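Local coordinates for Tb427.07.360- putative uncharacterized metacyclic invariant surface protein from Trypanosoma brucei (Trypanosoma brucei, PDB 5VTL) that is of unknown function but is probably displayed on the surface of metacyclic trypanosomes as an extended helical invariant surface protein, at residues 143-148 / 169-174; 40-45 / 71-76; 6-11 / 126-131. One frame throughout, in Å; residues are numbered along the deposited sequence.

The three contacts are spread along an elongated, mostly helical chain with no known active site or ligand. Contact 2 joins helices 4-58 and 63-102 on the far side of the chain's centre from contacts 1 and 3. Contacts 2 and 3 both use helix 4-58 and have centres about 53 Å apart, which shows how far that helix runs. Contact 1, between helices 141-154 and 157-209, has its centre about 20 Å from that of contact 3, with nearest atoms about 5 Å apart, and about 37 Å from that of contact 2. Contact 3 sets the short helix 123-130 beside the start of helix 4-58, where the C11-C132 disulfide joins them.

Contact 1 of 3, residues 143-148 / 169-174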
ATOM      1  N   VAL A 143       6.262  -1.740  10.971  1.00  7.15           N
ATOM      2  CA  VAL A 143       7.619  -2.228  11.197  1.00  5.55           C
ATOM      3  C   VAL A 143       8.629  -1.078  11.330  1.00  9.80           C
ATOM      4  O   VAL A 143       9.514  -1.127  12.171  1.00  5.34           O
ATOM      5  CB  VAL A 143       8.067  -3.172  10.050  1.00  4.71           C
ATOM      6  CG1 VAL A 143       9.554  -3.571  10.190  1.00  5.91           C
ATOM      7  CG2 VAL A 143       7.169  -4.415  10.008  1.00  5.24           C
ATOM      8  N   LEU A 144       8.515  -0.047  10.500  1.00  5.75           N
ATOM      9  CA  LEU A 144       9.445   1.079  10.614  1.00  7.26           C
ATOM     10  C   LEU A 144       9.262   1.818  11.941  1.00  5.79           C
ATOM     11  O   LEU A 144      10.228   2.289  12.529  1.00  4.74           O
ATOM     12  CB  LEU A 144       9.289   2.065   9.447  1.00  5.31           C
ATOM     13  CG  LEU A 144       9.606   1.542   8.042  1.00  3.63           C
ATOM     14  CD1 LEU A 144       9.290   2.616   7.033  1.00  6.40           C
ATOM     15  CD2 LEU A 144      11.036   1.114   7.912  1.00  8.99           C
ATOM     16  N   LYS A 145       8.027   1.913  12.411  1.00  5.25           N
ATOM     17  CA  LYS A 145       7.751   2.497  13.715  1.00  5.35           C
ATOM     18  C   LYS A 145       8.412   1.690  14.823  1.00  5.26           C
ATOM     19  O   LYS A 145       9.081   2.232  15.685  1.00  7.49           O
ATOM     20  CB  LYS A 145       6.239   2.551  13.976  1.00  9.48           C
ATOM     21  CG  LYS A 145       5.861   3.010  15.383  1.00  6.64           C
ATOM     22  CD  LYS A 145       4.352   3.147  15.550  1.00 12.27           C
ATOM     23  CE  LYS A 145       3.635   1.839  15.384  1.00 17.03           C
ATOM     24  NZ  LYS A 145       2.208   1.928  15.769  1.00 19.89           N
ATOM     25  N   LYS A 146       8.201   0.380  14.810  1.00  4.99           N
ATOM     26  CA  LYS A 146       8.810  -0.472  15.831  1.00  3.73           C
ATOM     27  C   LYS A 146      10.333  -0.394  15.812  1.00  5.28           C
ATOM     28  O   LYS A 146      10.979  -0.452  16.847  1.00  5.88           O
ATOM     29  CB  LYS A 146       8.369  -1.925  15.632  1.00  4.72           C
ATOM     30  CG  LYS A 146       6.894  -2.153  15.869  1.00  9.93           C
ATOM     31  CD  LYS A 146       6.520  -1.865  17.336  1.00 14.09           C
ATOM     32  CE  LYS A 146       5.283  -1.030  17.479  1.00 17.56           C
ATOM     33  NZ  LYS A 146       4.852  -1.015  18.918  1.00 18.89           N
ATOM     34  N   ALA A 147      10.902  -0.275  14.621  1.00  4.34           N
ATOM     35  CA  ALA A 147      12.350  -0.172  14.468  1.00  5.59           C
ATOM     36  C   ALA A 147      12.906   1.058  15.193  1.00  3.72           C
ATOM     37  O   ALA A 147      13.891   0.982  15.943  1.00  5.23           O
ATOM     38  CB  ALA A 147      12.703  -0.147  13.000  1.00  7.93           C
ATOM     39  N   VAL A 148      12.254   2.196  14.985  1.00  3.06           N
ATOM     40  CA  VAL A 148      12.677   3.421  15.642  1.00  4.82           C
ATOM     41  C   VAL A 148      12.475   3.252  17.145  1.00  4.20           C
ATOM     42  O   VAL A 148      13.336   3.612  17.952  1.00  5.03           O
ATOM     43  CB  VAL A 148      11.880   4.616  15.089  1.00  8.94           C
ATOM     44  CG1 VAL A 148      12.095   5.856  15.949  1.00  9.71           C
ATOM     45  CG2 VAL A 148      12.270   4.871  13.611  1.00  9.50           C
ATOM     46  N   ASP A 169      11.327  11.545   7.444  1.00 11.82           N
ATOM     47  CA  ASP A 169      10.996  11.753   6.028  1.00 11.36           C
ATOM     48  C   ASP A 169      10.568  10.432   5.395  1.00 13.63           C
ATOM     49  O   ASP A 169       9.511  10.351   4.776  1.00 11.04           O
ATOM     50  CB  ASP A 169      12.196  12.321   5.289  1.00  9.87           C
ATOM     51  CG  ASP A 169      12.308  13.839   5.409  1.00 40.95           C
ATOM     52  OD1 ASP A 169      11.624  14.436   6.272  1.00 41.13           O
ATOM     53  OD2 ASP A 169      13.097  14.440   4.639  1.00 41.64           O
ATOM     54  N   LEU A 170      11.391   9.399   5.560  1.00  8.40           N
ATOM     55  CA  LEU A 170      11.059   8.071   5.040  1.00  9.86           C
ATOM     56  C   LEU A 170       9.712   7.594   5.556  1.00  9.00           C
ATOM     57  O   LEU A 170       8.875   7.072   4.792  1.00  8.89           O
ATOM     58  CB  LEU A 170      12.122   7.061   5.440  1.00  5.49           C
ATOM     59  CG  LEU A 170      11.805   5.600   5.162  1.00  5.04           C
ATOM     60  CD1 LEU A 170      11.421   5.372   3.701  1.00  8.40           C
ATOM     61  CD2 LEU A 170      13.034   4.768   5.532  1.00 12.16           C
ATOM     62  N   ARG A 171       9.510   7.760   6.857  1.00  8.26           N
ATOM     63  CA  ARG A 171       8.283   7.279   7.475  1.00 11.42           C
ATOM     64  C   ARG A 171       7.068   8.041   6.982  1.00 10.54           C
ATOM     65  O   ARG A 171       5.999   7.455   6.796  1.00  7.91           O
ATOM     66  CB  ARG A 171       8.421   7.313   8.989  1.00 12.66           C
ATOM     67  CG  ARG A 171       9.432   6.253   9.438  1.00  7.58           C
ATOM     68  CD  ARG A 171       9.520   6.138  10.930  1.00 12.20           C
ATOM     69  NE  ARG A 171       8.195   5.934  11.485  1.00 12.08           N
ATOM     70  CZ  ARG A 171       7.800   6.347  12.684  1.00 13.29           C
ATOM     71  NH1 ARG A 171       8.632   7.006  13.479  1.00 15.11           N
ATOM     72  NH2 ARG A 171       6.556   6.101  13.080  1.00 16.26           N
ATOM     73  N   ALA A 172       7.256   9.328   6.707  1.00  9.15           N
ATOM     74  CA  ALA A 172       6.205  10.142   6.109  1.00  7.09           C
ATOM     75  C   ALA A 172       5.921   9.682   4.681  1.00  9.28           C
ATOM     76  O   ALA A 172       4.766   9.566   4.295  1.00  9.38           O
ATOM     77  CB  ALA A 172       6.586  11.610   6.140  1.00  9.16           C
ATOM     78  N   GLU A 173       6.957   9.382   3.905  1.00  7.39           N
ATOM     79  CA  GLU A 173       6.754   8.930   2.534  1.00  6.54           C
ATOM     80  C   GLU A 173       6.072   7.570   2.507  1.00  6.52           C
ATOM     81  O   GLU A 173       5.202   7.316   1.668  1.00  6.74           O
ATOM     82  CB  GLU A 173       8.077   8.808   1.778  1.00 10.75           C
ATOM     83  CG  GLU A 173       8.728  10.110   1.373  1.00 20.52           C
ATOM     84  CD  GLU A 173       7.937  10.887   0.343  1.00 14.82           C
ATOM     85  OE1 GLU A 173       7.662  10.366  -0.759  1.00 14.04           O
ATOM     86  OE2 GLU A 173       7.605  12.038   0.649  1.00 21.96           O
ATOM     87  N   TYR A 174       6.469   6.682   3.417  1.00  8.62           N
ATOM     88  CA  TYR A 174       5.881   5.360   3.428  1.00  6.83           C
ATOM     89  C   TYR A 174       4.426   5.481   3.878  1.00  5.36           C
ATOM     90  O   TYR A 174       3.544   4.803   3.345  1.00  6.51           O
ATOM     91  CB  TYR A 174       6.689   4.364   4.293  1.00  8.47           C
ATOM     92  CG  TYR A 174       6.647   2.984   3.655  1.00  6.67           C
ATOM     93  CD1 TYR A 174       5.613   2.102   3.940  1.00  5.29           C
ATOM     94  CD2 TYR A 174       7.601   2.590   2.736  1.00  5.90           C
ATOM     95  CE1 TYR A 174       5.552   0.865   3.351  1.00  4.44           C
ATOM     96  CE2 TYR A 174       7.551   1.354   2.133  1.00  6.84           C
ATOM     97  CZ  TYR A 174       6.523   0.493   2.440  1.00  6.04           C
ATOM     98  OH  TYR A 174       6.439  -0.722   1.831  1.00  6.13           O
TER
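R171 reaches K145 and V148 by a side chain whose CG stands anti to its own carbonyl carbon (chi1 -69°), whose CD continues extended (chi2 -174°), and whose NE then turns off that line (chi3 53°). The methylene part passes L144 and V148: R171 CD lies 4.0 Å from V148 CG2, and R171 CG is 4.2 Å from L144 CB. Beyond the bend, the guanidinium lies against the backbone of helix 141-154. K145 CA sits over one of its faces, 3.7 Å above the plane and offset toward the rim, with L144 O over the same face. R171 NH2 comes 3.7 Å from K145 CB, while the end of the lysine chain leads away and leaves K145 NZ 6.6 Å from R171 NH2. Arginine suits this border because its long aliphatic portion can pack while its charged end lies at the partly exposed margin.

On the buried side, L144 carries the apolar contact. Its CD1 meets L170 CG at 4.3 Å and Y174 CB at 4.2 Å, with the leucine and tyrosine side chains crossing at about a right angle. L170 and Y174 also touch A97 of helix 63-102, and helix 4-58 packs against them through L17 and I20, so this leucine faces the bundle core.

No hydrogen bond or salt bridge crosses between the segments. These antiparallel stretches of helix meet by van der Waals packing alone, leucine against L170 and Y174 and the arginine against the backbone, and the separation of the two like charges probably limits their repulsion.

Contact 2 of 3, residues 40-45 / 71-76; sequences KAREGC and AALKEA
C45 and A76 both point across the gap between two antiparallel helices: both side chains start out toward the other helix, and C45 SG comes to 3.6 Å from A76 CB. The thiol gets there with SG anti to its carbonyl carbon (chi1 -70°), which also sets SG 4.1 Å from A72 O. L73 comes in from the flank. Its CG is anti to the backbone N (chi1 172°), and its CD1 methyl reaches helix 4-58, lying 3.7 Å from C45 CB and 3.9 Å from R42 O. The side chains of R42 and L73 slant across one another, touching at R42 CG and L73 CD1, 4.0 Å apart. A76 CB rests against the backbone of helix 4-58, 4.0 Å from R42 CA.

Each residue type fits its place. Alanine at 76 lets the backbones come close, with R42 CA and A76 CA 5.1 Å apart, and the compact cysteine does the same opposite L73, whereas leucine at the border is long enough to lie across the seam, where it also touches Q46 and V49. Of the R42 side chain, the aliphatic base does the packing; its polar end leads away, forming a salt bridge through NE to E80 and a hydrogen bond through NH1 to Q46. C45 takes no part in either of the chain's disulfides.

Helix 157-209 lies alongside, touching A41 and A72. With axes 8.8 Å apart at 163°, helices 4-58 and 63-102 form a close-packed, alanine-rich antiparallel hairpin, completed by helix 157-209 into the extended bundle characteristic of trypanosome surface proteins such as the glutamic acid/alanine-rich protein.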
ATOM      1  N   LYS A  40     -12.924  -2.578 -14.944  1.00  5.93           N
ATOM      2  CA  LYS A  40     -13.781  -3.687 -15.306  1.00  8.52           C
ATOM      3  C   LYS A  40     -15.201  -3.409 -14.753  1.00 12.79           C
ATOM      4  O   LYS A  40     -16.214  -3.710 -15.400  1.00  7.85           O
ATOM      5  CB  LYS A  40     -13.236  -4.995 -14.750  1.00 14.74           C
ATOM      6  CG  LYS A  40     -14.071  -6.217 -15.127  1.00 36.59           C
ATOM      7  CD  LYS A  40     -13.480  -7.537 -14.598  1.00 56.11           C
ATOM      8  CE  LYS A  40     -12.155  -7.922 -15.242  1.00 48.20           C
ATOM      9  NZ  LYS A  40     -12.268  -8.244 -16.697  1.00 71.69           N
ATOM     10  N   ALA A  41     -15.264  -2.821 -13.563  1.00  9.56           N
ATOM     11  CA  ALA A  41     -16.553  -2.489 -12.953  1.00  5.66           C
ATOM     12  C   ALA A  41     -17.289  -1.425 -13.758  1.00  6.63           C
ATOM     13  O   ALA A  41     -18.494  -1.492 -13.956  1.00  6.47           O
ATOM     14  CB  ALA A  41     -16.361  -2.045 -11.500  1.00 11.13           C
ATOM     15  N   ARG A  42     -16.559  -0.437 -14.229  1.00  5.42           N
ATOM     16  CA  ARG A  42     -17.161   0.607 -15.026  1.00  5.81           C
ATOM     17  C   ARG A  42     -17.669   0.018 -16.346  1.00  9.10           C
ATOM     18  O   ARG A  42     -18.757   0.359 -16.828  1.00  8.41           O
ATOM     19  CB  ARG A  42     -16.146   1.728 -15.247  1.00  3.94           C
ATOM     20  CG  ARG A  42     -16.617   2.881 -16.154  1.00  7.24           C
ATOM     21  CD  ARG A  42     -16.241   2.686 -17.616  1.00  8.94           C
ATOM     22  NE  ARG A  42     -14.800   2.623 -17.767  1.00 11.22           N
ATOM     23  CZ  ARG A  42     -14.162   2.122 -18.816  1.00 11.00           C
ATOM     24  NH1 ARG A  42     -14.827   1.614 -19.848  1.00 10.37           N
ATOM     25  NH2 ARG A  42     -12.839   2.095 -18.811  1.00 13.90           N
ATOM     26  N   GLU A  43     -16.889  -0.868 -16.940  1.00  9.28           N
ATOM     27  CA  GLU A  43     -17.344  -1.547 -18.162  1.00  8.68           C
ATOM     28  C   GLU A  43     -18.675  -2.284 -17.911  1.00  8.55           C
ATOM     29  O   GLU A  43     -19.586  -2.242 -18.730  1.00 10.68           O
ATOM     30  CB  GLU A  43     -16.276  -2.529 -18.644  1.00  9.92           C
ATOM     31  CG  GLU A  43     -15.124  -1.851 -19.359  1.00 14.46           C
ATOM     32  CD  GLU A  43     -13.895  -2.758 -19.479  1.00 20.17           C
ATOM     33  OE1 GLU A  43     -13.987  -3.935 -19.076  1.00 20.77           O
ATOM     34  OE2 GLU A  43     -12.841  -2.279 -19.933  1.00 23.73           O
ATOM     35  N   GLY A  44     -18.792  -2.924 -16.756  1.00  6.18           N
ATOM     36  CA  GLY A  44     -20.010  -3.615 -16.379  1.00  8.27           C
ATOM     37  C   GLY A  44     -21.183  -2.659 -16.231  1.00  9.00           C
ATOM     38  O   GLY A  44     -22.327  -3.015 -16.513  1.00  6.02           O
ATOM     39  N   CYS A  45     -20.909  -1.442 -15.766  1.00  9.08           N
ATOM     40  CA  CYS A  45     -21.956  -0.422 -15.692  1.00  6.78           C
ATOM     41  C   CYS A  45     -22.387   0.004 -17.072  1.00  8.94           C
ATOM     42  O   CYS A  45     -23.549   0.243 -17.305  1.00  7.40           O
ATOM     43  CB  CYS A  45     -21.487   0.815 -14.926  1.00  7.50           C
ATOM     44  SG  CYS A  45     -21.298   0.517 -13.176  1.00  8.13           S
ATOM     45  N   ALA A  71     -26.910   6.599 -13.376  1.00  7.14           N
ATOM     46  CA  ALA A  71     -26.368   7.241 -12.187  1.00  5.13           C
ATOM     47  C   ALA A  71     -25.240   6.392 -11.618  1.00  7.60           C
ATOM     48  O   ALA A  71     -24.221   6.912 -11.178  1.00  5.52           O
ATOM     49  CB  ALA A  71     -27.477   7.442 -11.142  1.00  9.04           C
ATOM     50  N   ALA A  72     -25.456   5.075 -11.631  1.00  5.90           N
ATOM     51  CA  ALA A  72     -24.460   4.108 -11.180  1.00  8.15           C
ATOM     52  C   ALA A  72     -23.227   4.178 -12.067  1.00  6.73           C
ATOM     53  O   ALA A  72     -22.123   4.194 -11.556  1.00  5.86           O
ATOM     54  CB  ALA A  72     -25.041   2.724 -11.185  1.00  7.16           C
ATOM     55  N   LEU A  73     -23.417   4.257 -13.390  1.00  7.27           N
ATOM     56  CA  LEU A  73     -22.277   4.404 -14.319  1.00  6.09           C
ATOM     57  C   LEU A  73     -21.476   5.660 -13.998  1.00  7.95           C
ATOM     58  O   LEU A  73     -20.239   5.637 -13.946  1.00  7.63           O
ATOM     59  CB  LEU A  73     -22.731   4.458 -15.787  1.00  8.12           C
ATOM     60  CG  LEU A  73     -21.656   4.789 -16.851  1.00  5.92           C
ATOM     61  CD1 LEU A  73     -20.485   3.824 -16.836  1.00  8.07           C
ATOM     62  CD2 LEU A  73     -22.259   4.765 -18.224  1.00 11.50           C
ATOM     63  N   LYS A  74     -22.179   6.764 -13.775  1.00  6.33           N
ATOM     64  CA  LYS A  74     -21.505   7.998 -13.413  1.00  7.02           C
ATOM     65  C   LYS A  74     -20.665   7.783 -12.148  1.00 10.02           C
ATOM     66  O   LYS A  74     -19.510   8.232 -12.077  1.00  9.35           O
ATOM     67  CB  LYS A  74     -22.512   9.152 -13.265  1.00  8.75           C
ATOM     68  CG  LYS A  74     -21.857  10.499 -12.954  1.00 20.65           C
ATOM     69  CD  LYS A  74     -22.857  11.674 -12.941  1.00 23.90           C
ATOM     70  CE  LYS A  74     -23.704  11.585 -11.705  1.00 44.46           C
ATOM     71  NZ  LYS A  74     -22.942  11.674 -10.405  1.00 41.06           N
ATOM     72  N   GLU A  75     -21.211   7.083 -11.150  1.00  5.17           N
ATOM     73  CA  GLU A  75     -20.456   6.811  -9.934  1.00  6.13           C
ATOM     74  C   GLU A  75     -19.231   5.928 -10.167  1.00  7.88           C
ATOM     75  O   GLU A  75     -18.180   6.124  -9.559  1.00  7.35           O
ATOM     76  CB  GLU A  75     -21.354   6.152  -8.886  1.00 10.56           C
ATOM     77  CG  GLU A  75     -22.057   7.163  -8.026  1.00 15.12           C
ATOM     78  CD  GLU A  75     -22.921   6.533  -6.973  1.00 12.39           C
ATOM     79  OE1 GLU A  75     -23.177   7.187  -5.945  1.00 11.59           O
ATOM     80  OE2 GLU A  75     -23.361   5.397  -7.190  1.00 20.27           O
ATOM     81  N   ALA A  76     -19.393   4.906 -10.993  1.00  7.29           N
ATOM     82  CA  ALA A  76     -18.287   4.012 -11.339  1.00  6.44           C
ATOM     83  C   ALA A  76     -17.198   4.751 -12.125  1.00  7.35           C
ATOM     84  O   ALA A  76     -16.001   4.513 -11.937  1.00  6.61           O
ATOM     85  CB  ALA A  76     -18.812   2.841 -12.137  1.00  9.56           C
TER

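Contact 3 of 3, residues 6-11 / 126-131; sequences HVSAAC and RRIARG
No flat group enters the meeting of V7 with I128; the rings and guanidinium groups of these two helices lie elsewhere. The imidazole of H6 makes an edge-to-face pairing with F155, and the R130 guanidinium has R126 O over one face, 3.8 Å above the plane and toward the rim, with R126 CZ in plane at its edge.

The seam itself is aliphatic. V7 points at the other helix, and its CG1, anti to the backbone N (chi1 174°), comes 3.5 Å from I128 CG2. That same methyl lies 3.6 Å from A129 N and 3.8 Å from A129 CB, so it is pressed against both backbone and side chain of helix 123-130. I128 points back toward helix 4-58. Its CG1 is anti to the carbonyl carbon (chi1 -68°), and the two branches divide the work: CG2 touches V7 and, at 4.2 Å, C11 CB, while CD1 at the end of the other branch lies 3.7 Å from S8 OG. The serine hydroxyl is hydrogen-bonded to V4 O one turn back, which suits a polar group beside an apolar methyl. Beta-branched valine and isoleucine offer broad methyl surfaces here, and alanine at 129 is small enough to receive V7 CG1. Y111 and V115 of helix 105-116 also pack on V7, extending the apolar patch.

C11 ties the packing to a covalent link, since its SG is bonded to that of C132, just beyond G131, where the chain leaves helical geometry. The segments run nearly parallel, 11° apart with axes 9.1 Å from each other: short helix 123-130, packed by its aliphatic side chains beside the start of helix 4-58 and tied to it by a disulfide just past its C-terminal end, in a helical protein of the glutamic acid/alanine-rich family.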
ATOM      1  N   HIS A   6      20.833  -4.343  21.784  1.00  3.17           N
ATOM      2  CA  HIS A   6      21.261  -3.297  20.844  1.00  4.75           C
ATOM      3  C   HIS A   6      21.334  -3.913  19.453  1.00  5.07           C
ATOM      4  O   HIS A   6      20.840  -3.361  18.478  1.00  3.37           O
ATOM      5  CB  HIS A   6      22.640  -2.730  21.166  1.00  4.19           C
ATOM      6  CG  HIS A   6      22.738  -1.971  22.457  1.00  5.33           C
ATOM      7  ND1 HIS A   6      22.256  -0.691  22.617  1.00 12.49           N
ATOM      8  CD2 HIS A   6      23.348  -2.287  23.621  1.00  4.52           C
ATOM      9  CE1 HIS A   6      22.540  -0.268  23.835  1.00  5.53           C
ATOM     10  NE2 HIS A   6      23.196  -1.221  24.467  1.00 11.69           N
ATOM     11  N   VAL A   7      21.960  -5.073  19.362  1.00  4.13           N
ATOM     12  CA  VAL A   7      22.149  -5.697  18.047  1.00  3.88           C
ATOM     13  C   VAL A   7      20.813  -6.159  17.471  1.00  2.38           C
ATOM     14  O   VAL A   7      20.563  -6.034  16.267  1.00  3.66           O
ATOM     15  CB  VAL A   7      23.159  -6.860  18.145  1.00  4.33           C
ATOM     16  CG1 VAL A   7      23.266  -7.608  16.823  1.00  9.65           C
ATOM     17  CG2 VAL A   7      24.499  -6.316  18.536  1.00  7.06           C
ATOM     18  N   SER A   8      19.916  -6.675  18.312  1.00  4.04           N
ATOM     19  CA  SER A   8      18.602  -7.071  17.821  1.00  5.18           C
ATOM     20  C   SER A   8      17.841  -5.895  17.187  1.00  3.59           C
ATOM     21  O   SER A   8      17.222  -6.030  16.118  1.00  3.04           O
ATOM     22  CB  SER A   8      17.766  -7.682  18.951  1.00  9.93           C
ATOM     23  OG  SER A   8      18.268  -8.951  19.280  1.00 11.12           O
ATOM     24  N   ALA A   9      17.871  -4.764  17.873  1.00  3.78           N
ATOM     25  CA  ALA A   9      17.249  -3.542  17.386  1.00  5.59           C
ATOM     26  C   ALA A   9      17.856  -3.107  16.042  1.00  3.98           C
ATOM     27  O   ALA A   9      17.138  -2.772  15.094  1.00  2.84           O
ATOM     28  CB  ALA A   9      17.436  -2.449  18.400  1.00  3.92           C
ATOM     29  N   ALA A  10      19.178  -3.110  15.959  1.00  4.44           N
ATOM     30  CA  ALA A  10      19.859  -2.698  14.736  1.00  3.23           C
ATOM     31  C   ALA A  10      19.547  -3.639  13.586  1.00  4.51           C
ATOM     32  O   ALA A  10      19.393  -3.206  12.452  1.00  3.98           O
ATOM     33  CB  ALA A  10      21.357  -2.639  14.956  1.00  4.54           C
ATOM     34  N   CYS A  11      19.489  -4.935  13.875  1.00  4.59           N
ATOM     35  CA  CYS A  11      19.223  -5.903  12.828  1.00  4.20           C
ATOM     36  C   CYS A  11      17.796  -5.753  12.272  1.00  4.54           C
ATOM     37  O   CYS A  11      17.577  -5.738  11.063  1.00  4.08           O
ATOM     38  CB  CYS A  11      19.471  -7.327  13.329  1.00  5.75           C
ATOM     39  SG  CYS A  11      19.203  -8.517  11.999  1.00  8.99           S
ATOM     40  N   ARG A 126      27.245 -11.168  18.555  1.00  4.53           N
ATOM     41  CA  ARG A 126      27.991 -11.401  17.321  1.00  3.19           C
ATOM     42  C   ARG A 126      27.223 -12.292  16.355  1.00  2.76           C
ATOM     43  O   ARG A 126      27.230 -12.076  15.143  1.00  6.32           O
ATOM     44  CB  ARG A 126      29.335 -12.036  17.639  1.00  5.55           C
ATOM     45  CG  ARG A 126      30.250 -11.145  18.489  1.00  6.17           C
ATOM     46  CD  ARG A 126      31.650 -11.784  18.640  1.00  5.50           C
ATOM     47  NE  ARG A 126      32.398 -11.679  17.403  1.00  5.87           N
ATOM     48  CZ  ARG A 126      33.627 -12.148  17.232  1.00  8.21           C
ATOM     49  NH1 ARG A 126      34.212 -12.807  18.216  1.00  7.58           N
ATOM     50  NH2 ARG A 126      34.234 -12.017  16.066  1.00  7.29           N
ATOM     51  N   ARG A 127      26.531 -13.291  16.879  1.00  4.23           N
ATOM     52  CA  ARG A 127      25.804 -14.221  16.024  1.00  4.17           C
ATOM     53  C   ARG A 127      24.665 -13.521  15.301  1.00  3.24           C
ATOM     54  O   ARG A 127      24.449 -13.687  14.106  1.00  5.02           O
ATOM     55  CB  ARG A 127      25.250 -15.387  16.843  1.00  6.25           C
ATOM     56  CG  ARG A 127      24.476 -16.372  16.016  1.00 10.66           C
ATOM     57  CD  ARG A 127      24.363 -17.711  16.758  1.00 22.24           C
ATOM     58  NE  ARG A 127      23.594 -17.553  17.979  1.00 26.93           N
ATOM     59  CZ  ARG A 127      24.068 -17.587  19.227  1.00 15.43           C
ATOM     60  NH1 ARG A 127      25.346 -17.798  19.513  1.00 17.30           N
ATOM     61  NH2 ARG A 127      23.214 -17.406  20.212  1.00 17.34           N
ATOM     62  N   ILE A 128      23.931 -12.720  16.047  1.00  4.70           N
ATOM     63  CA  ILE A 128      22.821 -11.982  15.468  1.00  4.30           C
ATOM     64  C   ILE A 128      23.358 -11.008  14.430  1.00  4.98           C
ATOM     65  O   ILE A 128      22.804 -10.890  13.333  1.00  4.81           O
ATOM     66  CB  ILE A 128      22.059 -11.237  16.569  1.00  5.76           C
ATOM     67  CG1 ILE A 128      21.354 -12.248  17.478  1.00  7.58           C
ATOM     68  CG2 ILE A 128      21.031 -10.229  15.972  1.00  6.58           C
ATOM     69  CD1 ILE A 128      20.770 -11.581  18.732  1.00  7.64           C
ATOM     70  N   ALA A 129      24.445 -10.321  14.773  1.00  5.10           N
ATOM     71  CA  ALA A 129      25.023  -9.325  13.862  1.00  5.68           C
ATOM     72  C   ALA A 129      25.493  -9.990  12.575  1.00  6.47           C
ATOM     73  O   ALA A 129      25.239  -9.498  11.469  1.00  6.81           O
ATOM     74  CB  ALA A 129      26.179  -8.583  14.514  1.00  8.05           C
ATOM     75  N   ARG A 130      26.189 -11.111  12.707  1.00  4.88           N
ATOM     76  CA  ARG A 130      26.744 -11.737  11.520  1.00  9.15           C
ATOM     77  C   ARG A 130      25.672 -12.360  10.616  1.00  8.95           C
ATOM     78  O   ARG A 130      25.877 -12.469   9.413  1.00  9.95           O
ATOM     79  CB  ARG A 130      27.843 -12.735  11.882  1.00 10.81           C
ATOM     80  CG  ARG A 130      27.373 -14.015  12.494  1.00 28.60           C
ATOM     81  CD  ARG A 130      28.514 -15.037  12.449  1.00 32.38           C
ATOM     82  NE  ARG A 130      29.731 -14.337  12.852  1.00 37.09           N
ATOM     83  CZ  ARG A 130      30.243 -14.359  14.079  1.00 41.97           C
ATOM     84  NH1 ARG A 130      29.683 -15.111  15.028  1.00 17.31           N
ATOM     85  NH2 ARG A 130      31.330 -13.639  14.343  1.00 17.27           N
ATOM     86  N   GLY A 131      24.528 -12.740  11.177  1.00  8.17           N
ATOM     87  CA  GLY A 131      23.485 -13.416  10.398  1.00 12.77           C
ATOM     88  C   GLY A 131      22.404 -12.475   9.872  1.00  9.64           C
ATOM     89  O   GLY A 131      21.396 -12.904   9.318  1.00  8.72           O
TER